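Local coordinates for chitooligosaccharide oxidase (Gibberella zeae, PDB 6Y0R), which catalyses the oxidation of chitooligosaccharides at their C1 hydroxyl to lactones, reducing oxygen to hydrogen peroxide with a bicovalently bound FAD, at residues Y340-A345 and W441-N446; W373-I378 and L404-D409; R456-Y461 and Q486-K491. One frame throughout, in Å; residues are numbered along the deposited sequence.

Interaction 1. Residues Y340-A345 and W441-N446. With FAD (flavin-adenine dinucleotide), chain B.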
loop_
_atom_site.group_PDB
_atom_site.type_symbol
_atom_site.label_atom_id
_atom_site.label_comp_id
_atom_site.label_asym_id
_atom_site.label_seq_id
_atom_site.Cartn_x
_atom_site.Cartn_y
_atom_site.Cartn_z
ATOM N N TYR A 340 -4.724 8.484 12.122
ATOM C CA TYR A 340 -5.130 9.152 10.881
ATOM C C TYR A 340 -3.868 9.326 10.024
ATOM O O TYR A 340 -2.780 9.478 10.540
ATOM C CB TYR A 340 -5.772 10.496 11.185
ATOM C CG TYR A 340 -6.056 11.321 9.966
ATOM C CD1 TYR A 340 -6.887 10.858 8.952
ATOM C CD2 TYR A 340 -5.430 12.544 9.775
ATOM C CE1 TYR A 340 -7.117 11.598 7.813
ATOM C CE2 TYR A 340 -5.679 13.312 8.658
ATOM C CZ TYR A 340 -6.492 12.825 7.646
ATOM O OH TYR A 340 -6.715 13.597 6.546
ATOM N N ALA A 341 -4.029 9.166 8.722
ATOM C CA ALA A 341 -2.911 9.272 7.769
ATOM C C ALA A 341 -3.374 9.979 6.525
ATOM O O ALA A 341 -4.578 10.083 6.219
ATOM C CB ALA A 341 -2.387 7.894 7.440
ATOM N N SER A 342 -2.390 10.444 5.769
ATOM C CA SER A 342 -2.621 11.005 4.423
ATOM C C SER A 342 -1.338 10.764 3.633
ATOM O O SER A 342 -0.434 10.129 4.161
ATOM C CB SER A 342 -2.942 12.485 4.500
ATOM O OG SER A 342 -3.334 13.016 3.271
ATOM N N SER A 343 -1.333 11.210 2.400
ATOM C CA SER A 343 -0.179 10.974 1.506
ATOM C C SER A 343 -0.113 12.084 0.479
ATOM O O SER A 343 -1.101 12.859 0.286
ATOM C CB SER A 343 -0.214 9.600 0.844
ATOM O OG SER A 343 -1.349 9.446 -0.023
ATOM N N LEU A 344 1.013 12.132 -0.227
ATOM C CA LEU A 344 1.185 13.055 -1.358
ATOM C C LEU A 344 2.112 12.389 -2.369
ATOM O O LEU A 344 3.247 12.111 -2.002
ATOM C CB LEU A 344 1.768 14.366 -0.816
ATOM C CG LEU A 344 2.159 15.398 -1.869
ATOM C CD1 LEU A 344 0.954 15.790 -2.703
ATOM C CD2 LEU A 344 2.774 16.592 -1.146
ATOM N N ALA A 345 1.635 12.251 -3.603
ATOM C CA ALA A 345 2.480 11.899 -4.753
ATOM C C ALA A 345 2.856 13.199 -5.459
ATOM O O ALA A 345 1.947 13.895 -5.928
ATOM C CB ALA A 345 1.742 10.970 -5.650
ATOM N N TRP A 441 -0.106 16.364 -9.167
ATOM C CA TRP A 441 0.095 15.667 -7.878
ATOM C C TRP A 441 -1.165 14.921 -7.497
ATOM O O TRP A 441 -2.253 15.273 -8.024
ATOM C CB TRP A 441 0.490 16.653 -6.788
ATOM C CG TRP A 441 -0.559 17.683 -6.475
ATOM C CD1 TRP A 441 -0.741 18.867 -7.135
ATOM C CD2 TRP A 441 -1.515 17.667 -5.399
ATOM N NE1 TRP A 441 -1.733 19.590 -6.533
ATOM C CE2 TRP A 441 -2.250 18.880 -5.484
ATOM C CE3 TRP A 441 -1.816 16.786 -4.356
ATOM C CZ2 TRP A 441 -3.242 19.228 -4.558
ATOM C CZ3 TRP A 441 -2.827 17.106 -3.483
ATOM C CH2 TRP A 441 -3.510 18.328 -3.557
ATOM N N GLY A 442 -1.026 13.981 -6.578
ATOM C CA GLY A 442 -2.168 13.236 -6.034
ATOM C C GLY A 442 -1.829 12.580 -4.717
ATOM O O GLY A 442 -0.972 13.079 -3.975
ATOM N N MET A 443 -2.504 11.475 -4.463
ATOM C CA MET A 443 -2.373 10.666 -3.243
ATOM C C MET A 443 -2.289 9.195 -3.648
ATOM O O MET A 443 -2.585 8.832 -4.797
ATOM C CB MET A 443 -3.561 10.913 -2.325
ATOM C CG MET A 443 -3.591 12.274 -1.806
ATOM S SD MET A 443 -5.058 12.363 -0.674
ATOM C CE MET A 443 -4.630 13.883 0.182
ATOM N N TYR A 444 -1.771 8.372 -2.730
ATOM C CA TYR A 444 -1.514 6.907 -2.896
ATOM C C TYR A 444 -2.681 6.121 -2.248
ATOM O O TYR A 444 -2.805 6.192 -0.999
ATOM C CB TYR A 444 -0.125 6.594 -2.311
ATOM C CG TYR A 444 0.350 5.148 -2.267
ATOM C CD1 TYR A 444 0.129 4.278 -3.320
ATOM C CD2 TYR A 444 1.079 4.651 -1.197
ATOM C CE1 TYR A 444 0.572 2.962 -3.291
ATOM C CE2 TYR A 444 1.535 3.340 -1.149
ATOM C CZ TYR A 444 1.279 2.482 -2.205
ATOM O OH TYR A 444 1.687 1.170 -2.198
ATOM N N ALA A 445 -3.476 5.352 -3.022
ATOM C CA ALA A 445 -4.628 4.566 -2.537
ATOM C C ALA A 445 -4.196 3.600 -1.438
ATOM O O ALA A 445 -5.066 3.223 -0.633
ATOM C CB ALA A 445 -5.278 3.828 -3.680
ATOM N N ASN A 446 -2.912 3.223 -1.334
ATOM C CA ASN A 446 -2.462 2.352 -0.208
ATOM C C ASN A 446 -2.297 3.162 1.082
ATOM O O ASN A 446 -2.178 2.546 2.138
ATOM C CB ASN A 446 -1.219 1.492 -0.483
ATOM C CG ASN A 446 -1.558 0.133 -1.065
ATOM O OD1 ASN A 446 -2.689 -0.350 -0.926
ATOM N ND2 ASN A 446 -0.632 -0.373 -1.867
HETATM P PA FAD B . -7.414 -4.781 3.244
HETATM O O1A FAD B . -7.944 -3.820 4.228
HETATM O O2A FAD B . -7.753 -6.214 3.350
HETATM O O5B FAD B . -7.780 -4.320 1.764
HETATM C C5B FAD B . -7.342 -3.072 1.226
HETATM C C4B FAD B . -8.214 -2.702 0.040
HETATM O O4B FAD B . -8.043 -3.688 -1.010
HETATM C C3B FAD B . -9.739 -2.658 0.269
HETATM O O3B FAD B . -10.367 -1.760 -0.656
HETATM C C2B FAD B . -10.154 -4.087 -0.051
HETATM O O2B FAD B . -11.544 -4.251 -0.343
HETATM C C1B FAD B . -9.266 -4.382 -1.228
HETATM N N9A FAD B . -8.963 -5.792 -1.424
HETATM C C8A FAD B . -8.203 -6.577 -0.596
HETATM N N7A FAD B . -8.105 -7.826 -1.033
HETATM C C5A FAD B . -8.853 -7.846 -2.205
HETATM C C6A FAD B . -9.144 -8.870 -3.125
HETATM N N6A FAD B . -8.643 -10.100 -2.987
HETATM N N1A FAD B . -9.952 -8.582 -4.183
HETATM C C2A FAD B . -10.445 -7.330 -4.260
HETATM N N3A FAD B . -10.218 -6.278 -3.467
HETATM C C4A FAD B . -9.409 -6.600 -2.441
HETATM N N1 FAD B . 2.104 0.064 1.849
HETATM C C2 FAD B . 3.174 0.123 1.042
HETATM O O2 FAD B . 3.035 0.364 -0.212
HETATM N N3 FAD B . 4.418 -0.115 1.553
HETATM C C4 FAD B . 4.656 -0.408 2.886
HETATM O O4 FAD B . 5.812 -0.628 3.286
HETATM C C4X FAD B . 3.543 -0.487 3.757
HETATM N N5 FAD B . 3.730 -0.825 5.035
HETATM C C5X FAD B . 2.613 -1.024 5.817
HETATM C C6 FAD B . 2.777 -1.458 7.160
HETATM C C7 FAD B . 1.680 -1.647 7.984
HETATM C C7M FAD B . 1.863 -2.083 9.424
HETATM C C8 FAD B . 0.339 -1.461 7.450
HETATM C C8M FAD B . -0.915 -1.763 8.246
HETATM C C9 FAD B . 0.201 -0.988 6.128
HETATM C C9A FAD B . 1.316 -0.762 5.309
HETATM N N10 FAD B . 1.157 -0.335 3.979
HETATM C C10 FAD B . 2.269 -0.215 3.139
HETATM C "C1'" FAD B . -0.162 -0.025 3.419
HETATM C "C2'" FAD B . -0.765 -1.242 2.713
HETATM O "O2'" FAD B . -0.151 -1.444 1.439
HETATM C "C3'" FAD B . -2.242 -0.993 2.546
HETATM O "O3'" FAD B . -2.774 -0.837 3.882
HETATM C "C4'" FAD B . -2.894 -2.159 1.801
HETATM O "O4'" FAD B . -4.071 -1.738 1.087
HETATM C "C5'" FAD B . -3.242 -3.241 2.783
HETATM O "O5'" FAD B . -3.676 -4.435 2.104
HETATM P P FAD B . -4.511 -5.487 2.945
HETATM O O1P FAD B . -4.837 -6.635 2.064
HETATM O O2P FAD B . -3.875 -5.782 4.253
HETATM O O3P FAD B . -5.815 -4.600 3.320
#
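One wall of the flavin pocket is fastened to a β-sheet where Ala345, on strand 340-345, meets Gly442 in loop 441-446 as a single antiparallel hydrogen-bonded pair. Ala345 N donates to Gly442 O at 2.8 Å, from well above the carbonyl plane, while Gly442 N returns a bond to a lone pair of Ala345 O. Gly442 is stretched almost flat (phi -161°, psi -151°), a conformation a residue without a side chain adopts easily. Beside the bridge, Leu344 CD1 touches Trp441 CE3 at 3.4 Å, the two side chains crossing at about a right angle.

The side chain of Ser343, not a carbonyl, accepts the backbone N-H of Tyr444: with OG between its own backbone N and carbonyl carbon (chi1 64°), the bond is nearly straight, Tyr444 N to Ser343 OG 2.9 Å. Ser343 O is buried without a polar partner, and Met443 CG lies 3.3 Å from it.

Thus anchored, the loop delivers two side chains to the cofactor. Tyr444 OH donates to FAD O2 at 2.5 Å, with O2 in the plane of the phenol ring, and receives bonds from Asn446 ND2 (2.8 Å) and Gly167 N. Asn446 also lays CB over one face of that ring, toward its rim, while its OD1 accepts from FAD O4' at 2.8 Å. An amide, donor and acceptor in one, suits this double role; ND2 also bonds His162 O.

Strand 338-346 is the outermost of its sheet on this side; helix 454-462 packs through Met460 on Trp441 and Met443, and helix 420-433 brings Arg429 against Met443.

Interaction 2. Residues W373-I378 and L404-D409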
loop_
_atom_site.group_PDB
_atom_site.type_symbol
_atom_site.label_atom_id
_atom_site.label_comp_id
_atom_site.label_asym_id
_atom_site.label_seq_id
_atom_site.Cartn_x
_atom_site.Cartn_y
_atom_site.Cartn_z
ATOM N N TRP A 373 4.375 11.748 12.457
ATOM C CA TRP A 373 5.654 11.516 11.731
ATOM C C TRP A 373 5.340 11.516 10.245
ATOM O O TRP A 373 4.158 11.420 9.856
ATOM C CB TRP A 373 6.371 10.223 12.110
ATOM C CG TRP A 373 5.558 8.976 12.027
ATOM C CD1 TRP A 373 4.881 8.390 13.049
ATOM C CD2 TRP A 373 5.362 8.124 10.879
ATOM N NE1 TRP A 373 4.274 7.243 12.624
ATOM C CE2 TRP A 373 4.537 7.062 11.290
ATOM C CE3 TRP A 373 5.706 8.213 9.535
ATOM C CZ2 TRP A 373 4.132 6.039 10.434
ATOM C CZ3 TRP A 373 5.275 7.222 8.666
ATOM C CH2 TRP A 373 4.478 6.159 9.112
ATOM N N LEU A 374 6.368 11.614 9.413
ATOM C CA LEU A 374 6.144 11.518 7.957
ATOM C C LEU A 374 7.369 10.870 7.341
ATOM O O LEU A 374 8.418 10.811 7.985
ATOM C CB LEU A 374 5.826 12.872 7.345
ATOM C CG LEU A 374 6.942 13.903 7.421
ATOM C CD1 LEU A 374 7.830 13.828 6.187
ATOM C CD2 LEU A 374 6.344 15.295 7.572
ATOM N N GLN A 375 7.160 10.314 6.158
ATOM C CA GLN A 375 8.256 9.777 5.340
ATOM C C GLN A 375 8.192 10.486 4.001
ATOM O O GLN A 375 7.094 10.797 3.489
ATOM C CB GLN A 375 8.183 8.262 5.142
ATOM C CG GLN A 375 8.197 7.430 6.397
ATOM C CD GLN A 375 7.631 6.063 6.073
ATOM O OE1 GLN A 375 6.687 5.916 5.284
ATOM N NE2 GLN A 375 8.232 5.048 6.655
ATOM N N MET A 376 9.354 10.795 3.469
ATOM C CA MET A 376 9.493 11.265 2.081
ATOM C C MET A 376 10.320 10.248 1.287
ATOM O O MET A 376 11.518 10.130 1.538
ATOM C CB MET A 376 10.171 12.629 2.018
ATOM C CG MET A 376 10.212 13.144 0.627
ATOM S SD MET A 376 10.873 14.783 0.534
ATOM C CE MET A 376 12.594 14.439 0.775
ATOM N N ASP A 377 9.660 9.491 0.420
ATOM C CA ASP A 377 10.274 8.371 -0.318
ATOM C C ASP A 377 10.669 8.881 -1.703
ATOM O O ASP A 377 9.847 9.524 -2.338
ATOM C CB ASP A 377 9.303 7.203 -0.447
ATOM C CG ASP A 377 8.620 6.721 0.831
ATOM O OD1 ASP A 377 9.176 6.918 1.901
ATOM O OD2 ASP A 377 7.472 6.185 0.723
ATOM N N ILE A 378 11.851 8.506 -2.202
ATOM C CA ILE A 378 12.183 8.763 -3.633
ATOM C C ILE A 378 11.608 7.599 -4.431
ATOM O O ILE A 378 12.086 6.441 -4.251
ATOM C CB ILE A 378 13.713 8.920 -3.836
ATOM C CG1 ILE A 378 14.251 10.056 -2.977
ATOM C CG2 ILE A 378 13.960 9.140 -5.317
ATOM C CD1 ILE A 378 15.699 9.912 -2.568
ATOM N N LEU A 404 7.081 10.316 -2.882
ATOM C CA LEU A 404 5.883 9.803 -2.190
ATOM C C LEU A 404 6.029 10.193 -0.731
ATOM O O LEU A 404 6.964 9.717 -0.056
ATOM C CB LEU A 404 5.780 8.281 -2.320
ATOM C CG LEU A 404 4.682 7.611 -1.485
ATOM C CD1 LEU A 404 3.403 8.384 -1.556
ATOM C CD2 LEU A 404 4.427 6.175 -1.907
ATOM N N PHE A 405 5.101 10.983 -0.229
ATOM C CA PHE A 405 5.073 11.323 1.188
ATOM C C PHE A 405 3.954 10.510 1.867
ATOM O O PHE A 405 2.816 10.351 1.295
ATOM C CB PHE A 405 4.713 12.793 1.408
ATOM C CG PHE A 405 5.735 13.805 0.958
ATOM C CD1 PHE A 405 5.812 14.186 -0.370
ATOM C CD2 PHE A 405 6.633 14.345 1.857
ATOM C CE1 PHE A 405 6.760 15.110 -0.782
ATOM C CE2 PHE A 405 7.559 15.280 1.447
ATOM C CZ PHE A 405 7.620 15.665 0.129
ATOM N N GLN A 406 4.279 10.034 3.068
ATOM C CA GLN A 406 3.291 9.452 3.979
ATOM C C GLN A 406 3.230 10.314 5.249
ATOM O O GLN A 406 4.280 10.592 5.797
ATOM C CB GLN A 406 3.624 8.005 4.300
ATOM C CG GLN A 406 2.625 7.469 5.294
ATOM C CD GLN A 406 2.833 6.020 5.633
ATOM O OE1 GLN A 406 3.910 5.406 5.437
ATOM N NE2 GLN A 406 1.785 5.450 6.164
ATOM N N PHE A 407 2.043 10.745 5.654
ATOM C CA PHE A 407 1.856 11.570 6.878
ATOM C C PHE A 407 1.008 10.770 7.859
ATOM O O PHE A 407 0.003 10.219 7.435
ATOM C CB PHE A 407 1.154 12.892 6.566
ATOM C CG PHE A 407 1.711 13.668 5.398
ATOM C CD1 PHE A 407 2.839 14.461 5.558
ATOM C CD2 PHE A 407 1.169 13.536 4.126
ATOM C CE1 PHE A 407 3.355 15.194 4.500
ATOM C CE2 PHE A 407 1.678 14.289 3.066
ATOM C CZ PHE A 407 2.792 15.076 3.253
ATOM N N TYR A 408 1.430 10.687 9.112
ATOM C CA TYR A 408 0.826 9.754 10.097
ATOM C C TYR A 408 0.707 10.441 11.456
ATOM O O TYR A 408 1.642 11.159 11.852
ATOM C CB TYR A 408 1.678 8.500 10.162
ATOM C CG TYR A 408 1.042 7.220 10.614
ATOM C CD1 TYR A 408 0.953 6.917 11.960
ATOM C CD2 TYR A 408 0.686 6.246 9.691
ATOM C CE1 TYR A 408 0.471 5.689 12.410
ATOM C CE2 TYR A 408 0.179 5.027 10.120
ATOM C CZ TYR A 408 0.091 4.736 11.474
ATOM O OH TYR A 408 -0.385 3.515 11.847
ATOM N N ASP A 409 -0.429 10.222 12.122
ATOM C CA ASP A 409 -0.655 10.735 13.498
ATOM C C ASP A 409 -1.376 9.646 14.273
ATOM O O ASP A 409 -2.436 9.219 13.825
ATOM C CB ASP A 409 -1.423 12.029 13.446
ATOM C CG ASP A 409 -1.619 12.665 14.823
ATOM O OD1 ASP A 409 -0.771 12.433 15.704
ATOM O OD2 ASP A 409 -2.532 13.457 14.917
#
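Strands 373-378 and 404-409 run antiparallel, their axes 4.6 Å apart and 172° between their directions, in a regular ladder. Trp373 with Tyr408, Gln375 with Gln406 and Asp377 with Leu404 are hydrogen-bonded pairs, each closed by two backbone bonds; Leu374 with Phe407 and Met376 with Phe405 are the non-hydrogen-bonded pairs between them. At these, CA-H groups point to carbonyls, as Phe405 CA does to Gln375 O at 3.1 Å.

The two faces differ in character. On one, Trp373 CG sits between its own backbone N and carbonyl carbon (chi1 53°), and the indole lies alongside Tyr408. The planes are only 16° apart but slid, so the rings barely overlap; instead Tyr408 CB sits over the centre of the Trp373 six-membered ring, 3.5 Å from its centroid, and Trp373 CZ2 lies 3.3 Å from Tyr408 CG. Tyr408 OH is held by Asp337. Gln375 and Gln406 stand side by side on this face, as do Asp377 and Leu404. The Gln406 side chain comes within about 6 Å of the FAD, nearest atoms, so this mixed polar and aromatic face is turned toward the flavin.

The other face is apolar. Met376 places CG over the Phe405 ring, toward its rim, and its SD, oblique to the ring, comes 3.4 Å from Phe405 CZ, a Met-aromatic contact for which the pliable, polarisable thioether is well suited. Leu374 CB rests 3.8 Å from Phe407 CD1.

Helix 420-433 covers Leu374, Phe405 and Phe407, helix 247-260 packs on Met376, and strands 265-272 and 338-346 continue the sheet on either side of this pair.

Interaction 3. Residues R456-Y461 and Q486-K491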
loop_
_atom_site.group_PDB
_atom_site.type_symbol
_atom_site.label_atom_id
_atom_site.label_comp_id
_atom_site.label_asym_id
_atom_site.label_seq_id
_atom_site.Cartn_x
_atom_site.Cartn_y
_atom_site.Cartn_z
ATOM N N ARG A 456 -13.054 13.974 -5.286
ATOM C CA ARG A 456 -11.677 14.505 -5.187
ATOM C C ARG A 456 -10.713 13.363 -4.809
ATOM O O ARG A 456 -9.607 13.351 -5.335
ATOM C CB ARG A 456 -11.670 15.668 -4.204
ATOM C CG ARG A 456 -10.311 16.353 -4.135
ATOM C CD ARG A 456 -10.369 17.564 -3.223
ATOM N NE ARG A 456 -9.027 18.139 -3.197
ATOM C CZ ARG A 456 -8.497 18.971 -4.088
ATOM N NH1 ARG A 456 -7.260 19.389 -3.890
ATOM N NH2 ARG A 456 -9.164 19.362 -5.165
ATOM N N ALA A 457 -11.167 12.384 -4.054
ATOM C CA ALA A 457 -10.306 11.237 -3.663
ATOM C C ALA A 457 -10.023 10.414 -4.912
ATOM O O ALA A 457 -8.874 10.037 -5.183
ATOM C CB ALA A 457 -10.979 10.419 -2.594
ATOM N N THR A 458 -11.048 10.127 -5.695
ATOM C CA THR A 458 -10.883 9.312 -6.913
ATOM C C THR A 458 -9.869 9.992 -7.859
ATOM O O THR A 458 -8.920 9.349 -8.447
ATOM C CB THR A 458 -12.317 9.005 -7.403
ATOM O OG1 THR A 458 -13.297 8.733 -6.382
ATOM C CG2 THR A 458 -12.369 7.822 -8.311
ATOM N N GLU A 459 -9.944 11.321 -8.007
ATOM C CA GLU A 459 -8.978 12.051 -8.843
ATOM C C GLU A 459 -7.581 12.022 -8.204
ATOM O O GLU A 459 -6.581 11.933 -8.958
ATOM C CB GLU A 459 -9.518 13.469 -9.100
ATOM C CG GLU A 459 -8.485 14.387 -9.690
ATOM C CD GLU A 459 -7.812 15.287 -8.651
ATOM O OE1 GLU A 459 -8.542 16.104 -7.963
ATOM O OE2 GLU A 459 -6.569 15.187 -8.509
ATOM N N MET A 460 -7.466 12.158 -6.875
ATOM C CA MET A 460 -6.145 12.124 -6.197
ATOM C C MET A 460 -5.489 10.746 -6.424
ATOM O O MET A 460 -4.261 10.676 -6.698
ATOM C CB MET A 460 -6.287 12.353 -4.700
ATOM C CG MET A 460 -6.769 13.703 -4.305
ATOM S SD MET A 460 -5.425 14.845 -4.414
ATOM C CE MET A 460 -6.287 16.321 -3.834
ATOM N N TYR A 461 -6.273 9.673 -6.289
ATOM C CA TYR A 461 -5.673 8.316 -6.348
ATOM C C TYR A 461 -5.340 7.890 -7.782
ATOM O O TYR A 461 -4.280 7.241 -7.941
ATOM C CB TYR A 461 -6.568 7.265 -5.709
ATOM C CG TYR A 461 -6.887 7.471 -4.247
ATOM C CD1 TYR A 461 -5.956 8.002 -3.376
ATOM C CD2 TYR A 461 -8.165 7.223 -3.777
ATOM C CE1 TYR A 461 -6.255 8.208 -2.037
ATOM C CE2 TYR A 461 -8.476 7.401 -2.439
ATOM C CZ TYR A 461 -7.524 7.908 -1.573
ATOM O OH TYR A 461 -7.818 8.170 -0.253
ATOM N N GLN A 486 -14.744 6.145 -1.795
ATOM C CA GLN A 486 -13.697 6.769 -2.638
ATOM C C GLN A 486 -13.467 5.963 -3.913
ATOM O O GLN A 486 -12.538 6.274 -4.586
ATOM C CB GLN A 486 -12.384 6.946 -1.868
ATOM C CG GLN A 486 -12.584 7.810 -0.628
ATOM C CD GLN A 486 -11.303 8.160 0.098
ATOM O OE1 GLN A 486 -10.381 7.347 0.154
ATOM N NE2 GLN A 486 -11.324 9.286 0.803
ATOM N N SER A 487 -14.392 5.095 -4.269
ATOM C CA SER A 487 -14.209 4.102 -5.346
ATOM C C SER A 487 -14.745 4.666 -6.665
ATOM O O SER A 487 -15.293 5.783 -6.706
ATOM C CB SER A 487 -14.822 2.787 -4.980
ATOM O OG SER A 487 -16.239 2.826 -4.991
ATOM N N ILE A 488 -14.495 3.934 -7.733
ATOM C CA ILE A 488 -14.767 4.341 -9.137
ATOM C C ILE A 488 -16.241 4.116 -9.444
ATOM O O ILE A 488 -16.712 3.007 -9.271
ATOM C CB ILE A 488 -13.860 3.546 -10.099
ATOM C CG1 ILE A 488 -12.396 3.969 -9.918
ATOM C CG2 ILE A 488 -14.342 3.694 -11.545
ATOM C CD1 ILE A 488 -12.030 5.317 -10.468
ATOM N N LYS A 489 -16.860 4.991 -9.996
ATOM C CA LYS A 489 -18.301 4.852 -10.339
ATOM C C LYS A 489 -18.429 4.421 -11.795
ATOM O O LYS A 489 -17.697 4.880 -12.670
ATOM C CB LYS A 489 -19.071 6.145 -10.041
ATOM C CG LYS A 489 -19.171 6.491 -8.553
ATOM C CD LYS A 489 -19.922 7.793 -8.317
ATOM C CE LYS A 489 -20.073 8.172 -6.871
ATOM N NZ LYS A 489 -20.792 9.460 -6.725
ATOM N N PRO A 490 -19.292 3.546 -12.201
ATOM C CA PRO A 490 -19.413 3.041 -13.570
ATOM C C PRO A 490 -19.901 4.117 -14.560
ATOM O O PRO A 490 -20.852 4.835 -14.257
ATOM C CB PRO A 490 -20.395 1.862 -13.474
ATOM C CG PRO A 490 -21.089 2.020 -12.149
ATOM C CD PRO A 490 -20.214 2.884 -11.275
ATOM N N LYS A 491 -19.192 4.271 -15.673
ATOM C CA LYS A 491 -19.548 5.235 -16.742
ATOM C C LYS A 491 -18.941 4.733 -18.058
ATOM O O LYS A 491 -17.709 4.815 -18.201
ATOM C CB LYS A 491 -19.057 6.617 -16.318
ATOM C CG LYS A 491 -19.832 7.811 -16.856
ATOM C CD LYS A 491 -19.450 9.101 -16.129
ATOM C CE LYS A 491 -18.857 10.158 -17.039
ATOM N NZ LYS A 491 -19.711 10.415 -18.224
#
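The hydroxyl of Tyr461 is gripped from two directions: OH gives its proton to Gln486 OE1 at 2.7 Å and is itself hydrogen-bonded by the backbone N of Asp449. Toward Gln486 the donor approaches from above the carbonyl plane, 37° out of it, and the phenol ring and the amide are turned 61° from each other. The other end of the amide is also tied, NE2 bonding to Asp449 O, which fixes its rotation. A glutamine fits here because it supplies an acceptor for the tyrosine and a donor for the backbone, on an extended chain long enough to pass across Ala457 CB and reach the Tyr461 hydroxyl.

Ala457 gives it room. With CB as its whole side chain, the helix surface is low enough for Gln486 CD to come within 3.5 Å of Ala457 CB, and for the aliphatic CG to lie at 3.6 Å from the same atom.

One residue on, Thr458 uses both its branches. OG1 stands 3.1 Å from Gln486 O, though its one proton may instead go to Asn454 O, a weak bond of the preceding turn. CG2 presses on Ile488 CD1 at 3.3 Å, tighter than usual carbon contact. The folded second torsion of Ile488 (chi2 -73°) carries CD1 there, and the β-branched threonine thus pairs a polar with an apolar contact. Ile488 N is held by Asn215.

Helix 454-462 is thereby joined to the C-terminal tail, in the part of the chain that carries the berberine bridge enzyme-like family sequence. Helix 466-476 lines the tail as well, its Leu469 and Lys473 packing on Ile488.

In the fold
Interactions 1 and 2 share one antiparallel sheet: strand 403-411 pairs with strand 371-378 on one side and with the outer strand 338-346 on the other, and the two centres lie only about 9 Å apart. Backbone bonds such as that between Leu344 and Phe405 connect them directly. Along the chain, interaction 2 falls between the two segments of interaction 1, and interaction 3 follows both. Its centre is about 14 Å from that of interaction 1, linked through Met443 and Met460, but about 23 Å from that of interaction 2. Sheet, flavin-contacting loop and C-terminal tail thus form a continuous structure beside the FAD.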